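PDB 4DQN: putative branched-chain amino acid aminotransferase IlvE from Streptococcus mutans, which probably catalyses the pyridoxal 5'-phosphate-dependent transfer of an amino group between leucine, isoleucine or valine and 2-oxoglutarate, giving the branched-chain 2-oxo acids and glutamate. Local coordinates for residues 131-136 and 147-151; 33-37 and 96-102; 59-63 and 188-193. The contacts are given in a common frame with arbitrary orientation. Residues are numbered along the deposited sequence.

Contact 1: residues 131-136 and 147-151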
# COMPACT_ATOMS: atom_id res chain seq x y z
N PRO A 131 -14.61 9.46 0.41
CA PRO A 131 -14.86 8.37 1.34
C PRO A 131 -13.56 7.61 1.59
O PRO A 131 -12.76 7.44 0.67
CB PRO A 131 -15.88 7.48 0.59
CG PRO A 131 -16.47 8.38 -0.48
CD PRO A 131 -15.34 9.28 -0.87
N LEU A 132 -13.35 7.18 2.83
CA LEU A 132 -12.13 6.49 3.21
C LEU A 132 -12.54 5.35 4.13
O LEU A 132 -13.38 5.55 5.02
CB LEU A 132 -11.21 7.44 3.97
CG LEU A 132 -9.95 6.88 4.63
CD1 LEU A 132 -8.89 6.56 3.59
CD2 LEU A 132 -9.40 7.86 5.64
N LEU A 133 -11.94 4.18 3.91
CA LEU A 133 -12.25 2.99 4.69
C LEU A 133 -10.93 2.42 5.17
O LEU A 133 -10.10 2.00 4.36
CB LEU A 133 -12.97 1.96 3.80
CG LEU A 133 -13.30 0.58 4.40
CD1 LEU A 133 -14.24 0.74 5.60
CD2 LEU A 133 -13.95 -0.32 3.31
N ILE A 134 -10.73 2.39 6.49
CA ILE A 134 -9.44 2.01 7.05
C ILE A 134 -9.54 0.99 8.18
O ILE A 134 -10.46 1.05 9.01
CB ILE A 134 -8.66 3.24 7.58
CG1 ILE A 134 -9.56 4.11 8.47
CG2 ILE A 134 -8.09 4.07 6.43
CD1 ILE A 134 -8.77 5.22 9.20
N GLY A 135 -8.58 0.07 8.20
CA GLY A 135 -8.43 -0.85 9.32
C GLY A 135 -7.74 -0.17 10.49
O GLY A 135 -6.63 0.35 10.34
N VAL A 136 -8.38 -0.19 11.66
CA VAL A 136 -7.83 0.44 12.86
C VAL A 136 -7.77 -0.56 14.01
O VAL A 136 -7.78 -1.77 13.78
CB VAL A 136 -8.59 1.73 13.24
CG1 VAL A 136 -8.43 2.76 12.12
CG2 VAL A 136 -10.10 1.46 13.50
N GLU A 147 -11.53 -3.84 13.83
CA GLU A 147 -12.19 -2.53 13.92
C GLU A 147 -11.92 -1.70 12.67
O GLU A 147 -10.80 -1.71 12.15
CB GLU A 147 -11.69 -1.76 15.16
CG GLU A 147 -12.04 -2.41 16.50
CD GLU A 147 -11.43 -1.68 17.68
OE1 GLU A 147 -11.42 -0.43 17.67
OE2 GLU A 147 -10.94 -2.36 18.61
N TYR A 148 -12.93 -1.00 12.16
CA TYR A 148 -12.74 -0.18 10.96
C TYR A 148 -13.40 1.17 11.11
O TYR A 148 -14.37 1.33 11.86
CB TYR A 148 -13.31 -0.90 9.73
CG TYR A 148 -12.56 -2.18 9.43
CD1 TYR A 148 -12.86 -3.35 10.10
CD2 TYR A 148 -11.52 -2.19 8.50
CE1 TYR A 148 -12.15 -4.52 9.86
CE2 TYR A 148 -10.80 -3.36 8.23
CZ TYR A 148 -11.13 -4.52 8.92
OH TYR A 148 -10.44 -5.68 8.67
N ILE A 149 -12.86 2.15 10.38
CA ILE A 149 -13.53 3.44 10.25
C ILE A 149 -13.95 3.65 8.81
O ILE A 149 -13.18 3.39 7.90
CB ILE A 149 -12.60 4.60 10.67
CG1 ILE A 149 -12.37 4.55 12.19
CG2 ILE A 149 -13.20 5.96 10.31
CD1 ILE A 149 -11.40 5.60 12.71
N PHE A 150 -15.19 4.10 8.61
CA PHE A 150 -15.62 4.62 7.31
C PHE A 150 -15.96 6.09 7.49
O PHE A 150 -16.82 6.45 8.31
CB PHE A 150 -16.83 3.84 6.76
CG PHE A 150 -17.38 4.41 5.46
CD1 PHE A 150 -16.60 4.45 4.31
CD2 PHE A 150 -18.69 4.88 5.39
CE1 PHE A 150 -17.11 4.97 3.10
CE2 PHE A 150 -19.22 5.41 4.20
CZ PHE A 150 -18.43 5.45 3.05
N THR A 151 -15.26 6.95 6.76
CA THR A 151 -15.51 8.38 6.85
C THR A 151 -15.64 9.01 5.46
O THR A 151 -14.99 8.56 4.51
CB THR A 151 -14.41 9.09 7.69
OG1 THR A 151 -14.70 10.49 7.80
CG2 THR A 151 -13.01 8.89 7.09
O HOH W 1 -8.35 -4.08 14.82

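Contact 2: residues 33-37 and 96-102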
# COMPACT_ATOMS: atom_id res chain seq x y z
N LYS A 33 -20.21 -5.35 13.20
CA LYS A 33 -21.29 -4.43 12.78
C LYS A 33 -20.80 -3.00 12.56
O LYS A 33 -19.92 -2.54 13.29
CB LYS A 33 -22.40 -4.36 13.83
CG LYS A 33 -22.91 -5.68 14.36
CD LYS A 33 -23.66 -6.47 13.28
CE LYS A 33 -24.24 -7.77 13.84
NZ LYS A 33 -23.20 -8.58 14.54
N TRP A 34 -21.37 -2.30 11.57
CA TRP A 34 -21.23 -0.85 11.45
C TRP A 34 -22.21 -0.17 12.39
O TRP A 34 -23.35 -0.61 12.51
CB TRP A 34 -21.57 -0.37 10.03
CG TRP A 34 -20.55 -0.72 9.01
CD1 TRP A 34 -20.66 -1.67 8.03
CD2 TRP A 34 -19.25 -0.15 8.87
NE1 TRP A 34 -19.50 -1.72 7.28
CE2 TRP A 34 -18.62 -0.80 7.79
CE3 TRP A 34 -18.56 0.86 9.55
CZ2 TRP A 34 -17.32 -0.46 7.37
CZ3 TRP A 34 -17.26 1.18 9.14
CH2 TRP A 34 -16.66 0.52 8.07
N ASP A 35 -21.79 0.92 13.04
CA ASP A 35 -22.77 1.78 13.71
C ASP A 35 -23.54 2.56 12.64
O ASP A 35 -23.25 2.40 11.45
CB ASP A 35 -22.13 2.69 14.77
CG ASP A 35 -21.19 3.74 14.19
OD1 ASP A 35 -20.27 4.16 14.93
OD2 ASP A 35 -21.35 4.19 13.03
N ASP A 36 -24.50 3.38 13.06
CA ASP A 36 -25.35 4.10 12.11
C ASP A 36 -24.65 5.28 11.44
O ASP A 36 -25.17 5.83 10.48
CB ASP A 36 -26.60 4.64 12.81
CG ASP A 36 -27.51 3.54 13.31
OD1 ASP A 36 -27.32 2.36 12.93
OD2 ASP A 36 -28.43 3.86 14.10
N GLY A 37 -23.50 5.69 11.97
CA GLY A 37 -22.81 6.85 11.44
C GLY A 37 -23.30 8.15 12.06
O GLY A 37 -24.44 8.24 12.52
N PRO A 96 -14.54 -5.21 5.86
CA PRO A 96 -16.00 -5.40 5.74
C PRO A 96 -16.58 -4.39 4.77
O PRO A 96 -16.14 -3.23 4.75
CB PRO A 96 -16.51 -5.11 7.15
CG PRO A 96 -15.42 -4.26 7.81
CD PRO A 96 -14.14 -4.80 7.22
N GLN A 97 -17.56 -4.81 3.98
CA GLN A 97 -18.16 -3.90 3.00
C GLN A 97 -19.00 -2.80 3.65
O GLN A 97 -19.64 -3.01 4.69
CB GLN A 97 -19.04 -4.69 2.03
CG GLN A 97 -18.27 -5.60 1.06
CD GLN A 97 -19.20 -6.28 0.08
OE1 GLN A 97 -20.36 -5.87 -0.05
NE2 GLN A 97 -18.72 -7.31 -0.59
N VAL A 98 -19.01 -1.63 3.03
CA VAL A 98 -19.97 -0.59 3.36
C VAL A 98 -21.11 -0.76 2.37
O VAL A 98 -20.89 -0.62 1.16
CB VAL A 98 -19.34 0.82 3.18
CG1 VAL A 98 -20.40 1.92 3.35
CG2 VAL A 98 -18.21 1.03 4.17
N PRO A 99 -22.32 -1.10 2.85
CA PRO A 99 -23.44 -1.33 1.92
C PRO A 99 -23.76 -0.09 1.08
O PRO A 99 -23.51 1.04 1.50
CB PRO A 99 -24.61 -1.67 2.85
CG PRO A 99 -23.92 -2.34 4.07
CD PRO A 99 -22.64 -1.52 4.23
N THR A 100 -24.31 -0.31 -0.11
CA THR A 100 -24.60 0.78 -1.04
C THR A 100 -25.54 1.82 -0.44
O THR A 100 -25.30 3.02 -0.57
CB THR A 100 -25.16 0.22 -2.33
OG1 THR A 100 -24.18 -0.65 -2.90
CG2 THR A 100 -25.50 1.33 -3.32
N ASP A 101 -26.60 1.38 0.24
CA ASP A 101 -27.50 2.37 0.83
C ASP A 101 -26.81 3.18 1.93
O ASP A 101 -27.04 4.39 2.02
CB ASP A 101 -28.84 1.76 1.29
CG ASP A 101 -28.69 0.72 2.38
OD1 ASP A 101 -29.73 0.22 2.84
OD2 ASP A 101 -27.54 0.40 2.79
N LYS A 102 -25.94 2.56 2.73
CA LYS A 102 -25.19 3.28 3.76
C LYS A 102 -24.26 4.31 3.11
O LYS A 102 -24.22 5.47 3.53
CB LYS A 102 -24.35 2.30 4.62
CG LYS A 102 -23.51 2.97 5.72
CD LYS A 102 -22.69 1.91 6.46
CE LYS A 102 -21.91 2.50 7.62
NZ LYS A 102 -22.77 3.17 8.64

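Contact 3: residues 59-63 and 188-193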
# COMPACT_ATOMS: atom_id res chain seq x y z
N GLU A 59 -6.33 -0.14 3.70
CA GLU A 59 -6.99 1.15 3.50
C GLU A 59 -7.50 1.23 2.07
O GLU A 59 -6.93 0.62 1.15
CB GLU A 59 -5.99 2.28 3.76
CG GLU A 59 -4.78 2.21 2.82
CD GLU A 59 -3.72 3.22 3.14
OE1 GLU A 59 -3.14 3.80 2.18
OE2 GLU A 59 -3.43 3.43 4.34
N ALA A 60 -8.58 1.99 1.88
CA ALA A 60 -9.18 2.16 0.57
C ALA A 60 -9.91 3.48 0.55
O ALA A 60 -10.32 4.00 1.59
CB ALA A 60 -10.15 1.03 0.29
N PHE A 61 -10.08 4.04 -0.64
CA PHE A 61 -10.83 5.28 -0.73
C PHE A 61 -11.65 5.35 -2.00
O PHE A 61 -11.51 4.51 -2.88
CB PHE A 61 -9.90 6.50 -0.57
CG PHE A 61 -8.99 6.75 -1.75
CD1 PHE A 61 -9.38 7.59 -2.79
CD2 PHE A 61 -7.73 6.17 -1.79
CE1 PHE A 61 -8.52 7.84 -3.86
CE2 PHE A 61 -6.87 6.41 -2.86
CZ PHE A 61 -7.27 7.24 -3.90
N GLU A 62 -12.54 6.33 -2.04
CA GLU A 62 -13.30 6.62 -3.24
C GLU A 62 -13.22 8.11 -3.52
O GLU A 62 -12.63 8.88 -2.74
CB GLU A 62 -14.76 6.19 -3.08
CG GLU A 62 -14.98 4.75 -3.49
CD GLU A 62 -14.70 4.53 -4.97
OE1 GLU A 62 -14.92 5.48 -5.77
OE2 GLU A 62 -14.28 3.41 -5.33
N GLY A 63 -13.78 8.51 -4.65
CA GLY A 63 -13.81 9.90 -5.04
C GLY A 63 -15.03 10.10 -5.91
O GLY A 63 -15.24 9.37 -6.88
N LYS A 188 -9.02 0.25 -5.35
CA LYS A 188 -8.61 1.63 -5.06
C LYS A 188 -7.99 1.71 -3.67
O LYS A 188 -8.64 2.15 -2.71
CB LYS A 188 -9.81 2.58 -5.17
CG LYS A 188 -9.45 4.04 -5.47
CD LYS A 188 -10.67 4.76 -6.02
CE LYS A 188 -10.38 6.22 -6.34
NZ LYS A 188 -9.35 6.36 -7.41
N VAL A 189 -6.73 1.28 -3.55
CA VAL A 189 -6.06 1.23 -2.26
C VAL A 189 -4.76 2.02 -2.27
O VAL A 189 -4.10 2.14 -3.31
CB VAL A 189 -5.78 -0.23 -1.82
CG1 VAL A 189 -7.07 -0.99 -1.72
CG2 VAL A 189 -4.86 -0.92 -2.82
N GLY A 190 -4.39 2.56 -1.12
CA GLY A 190 -3.18 3.35 -0.99
C GLY A 190 -1.91 2.73 -1.55
O GLY A 190 -1.03 3.45 -2.05
N GLY A 191 -1.79 1.41 -1.47
CA GLY A 191 -0.57 0.74 -1.91
C GLY A 191 -0.23 1.03 -3.37
O GLY A 191 0.95 1.20 -3.72
N ASN A 192 -1.25 1.08 -4.22
CA ASN A 192 -1.05 1.37 -5.64
C ASN A 192 -0.53 2.78 -5.82
O ASN A 192 0.29 3.04 -6.69
CB ASN A 192 -2.36 1.23 -6.42
CG ASN A 192 -2.98 -0.15 -6.29
OD1 ASN A 192 -2.31 -1.11 -5.91
ND2 ASN A 192 -4.28 -0.25 -6.61
N TYR A 193 -1.04 3.70 -5.00
CA TYR A 193 -0.66 5.10 -5.12
C TYR A 193 0.75 5.36 -4.60
O TYR A 193 1.51 6.15 -5.19
CB TYR A 193 -1.69 5.99 -4.43
CG TYR A 193 -3.00 6.08 -5.19
CD1 TYR A 193 -3.95 5.07 -5.09
CD2 TYR A 193 -3.28 7.17 -6.01
CE1 TYR A 193 -5.15 5.14 -5.78
CE2 TYR A 193 -4.49 7.25 -6.70
CZ TYR A 193 -5.41 6.23 -6.59
OH TYR A 193 -6.62 6.29 -7.27

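Contact 1: residues 131-136 and 147-151
Ile149 lies against Ile134, its directly paired neighbour, with Ile134 CG1 3.8 Å from Ile149 CB, and Val136 reaches the same isoleucine diagonally, its CG2 4.1 Å from Ile149 CG1. Leu132 and Thr151 extend this face, Leu132 CB to Thr151 CG2 3.9 Å. On the reverse face Leu133 CD1 approaches Phe150 CB at 4.2 Å. Pro131 lies beside the Phe150 ring, its CB 3.8 Å from Phe150 CE1. Gly135 has no side chain, so the Tyr148 ring can come close to the backbone, its CD2 3.5 Å from Gly135 CA. The two strands, consecutive in the chain and antiparallel, form a beta hairpin, central in the seven-stranded sheet of this class-IV aminotransferase, and run at 155° with axes 4.6 Å apart. Reciprocal bonds close the hydrogen-bonded pairs: Leu132 N to Thr151 O 2.7 Å with Thr151 N to Leu132 O 2.9 Å, then Ile134 N to Ile149 O and Ile149 N to Ile134 O, both 3.0 Å. At the non-hydrogen-bonded pairs CA-H...O contacts fill in, as from Phe150 CA to Leu132 O at 3.3 Å. Leu132 and Ile134 also pack on His55 and Leu54 of the second subunit, and Thr151 OG1 bonds to Tyr25 O.

Contact 2: residues 33-37 and 96-102
A tryptophan at the margin of an antiparallel sheet shows how a loop entering a helix can be fixed to an edge strand: residues 96-99 lead into helix 100-113, and Trp34 belongs to strand 33-40. Pro96 comes first, its O at the indole edge, 4.0 Å from Trp34 CZ2, and its CG 4.3 Å from the same atom; it also packs on Tyr148. At Gln97 the backbone makes the polar link, Trp34 NE1 donating to Gln97 O at 2.9 Å, whereas Gln97 NE2 hydrogen-bonds to Asp91. Val98 follows and puts CG2 3.6 Å from Trp34 CZ2, wedged between the indole and Phe150. Pro99, at the N-cap position of the helix, touches more lightly, with CD 4.3 Å from Trp34 CD1. Thr100 and Asp101 then carry the first turn out of reach. Lys102 returns, its extended chain laying CD over one face of the indole and bringing CE to 3.8 Å from Trp34 CB. Its ammonium group bonds to Tyr25 and Ser27 of strand 24-30 as well as to the loop after Trp34, where Asp35 OD2 hydrogen-bonds to Ser27 and accepts from Gly37 N at 2.8 Å in an Asx turn, and Lys102 NZ donates to Asp35 O at 3.0 Å.

Contact 3: residues 59-63 and 188-193
The CA traces come nearest where strand 59-68, near its start, passes the residues leading into helix 190-205, with Ala60 CA and Val189 CA 4.3 Å apart. A single main-chain hydrogen bond joins them, Phe61 N to Lys188 O at 3.2 Å. The same carbonyl receives a CA-H...O contact, Ala60 CA to Lys188 O at 3.3 Å, so one oxygen serves two consecutive residues of the strand. Tight approach continues at Gly190, whose CA lies 3.2 Å from Glu59 OE1; a CB here would collide with that carboxylate.

Among the side chains, Phe61 is central. Lys188 crosses one face of its ring in a CH-pi contact, CG 4.2 Å from the ring centroid, and Phe61 CZ meets Tyr193 CZ at 3.4 Å in an oblique aromatic pair. Lys188 is the lysine predicted to carry pyridoxal 5'-phosphate as an internal aldimine, the usual cofactor linkage in this family; no cofactor is attached here, and Lys188 NZ donates a hydrogen bond to Tyr193 OH at 2.7 Å. Backbone and aliphatic chain of this lysine, just ahead of the helix, are thus both held by strand 59-68. Glu62 brings OE2 to 3.9 Å from Lys188 CD, but its charge is met by Arg85.

Strand 59-68 continues the sheet through backbone bonds to strand 126-136, helix 79-92 packs on Ala60, Glu62, Lys188 and Val189, and on the dimer side Tyr193 meets the ring of Tyr56 from the second subunit.

How the contacts relate
One seven-stranded antiparallel sheet gathers all three contacts. Contact 1 pairs two of its central strands, contact 2 lies at the 33-40 edge and contact 3 at strand 59-68. The centres of contacts 1 and 2 are about 11 Å apart. The centres of contacts 1 and 3 are about 12 Å apart. Contacts 2 and 3 have centres about 18 Å apart and do not touch; contact 1 lies between and touches both: Leu133 and Phe150 pack on Trp34, while Leu133 N and Pro131 O probably hydrogen-bond to Ala60 O and Glu62 N. Along the chain, contact 2 closes before contact 1 opens, contact 1 nests within the loop closed by contact 3, and contacts 2 and 3 cross. Contacts thus run from a surface edge to the predicted cofactor lysine.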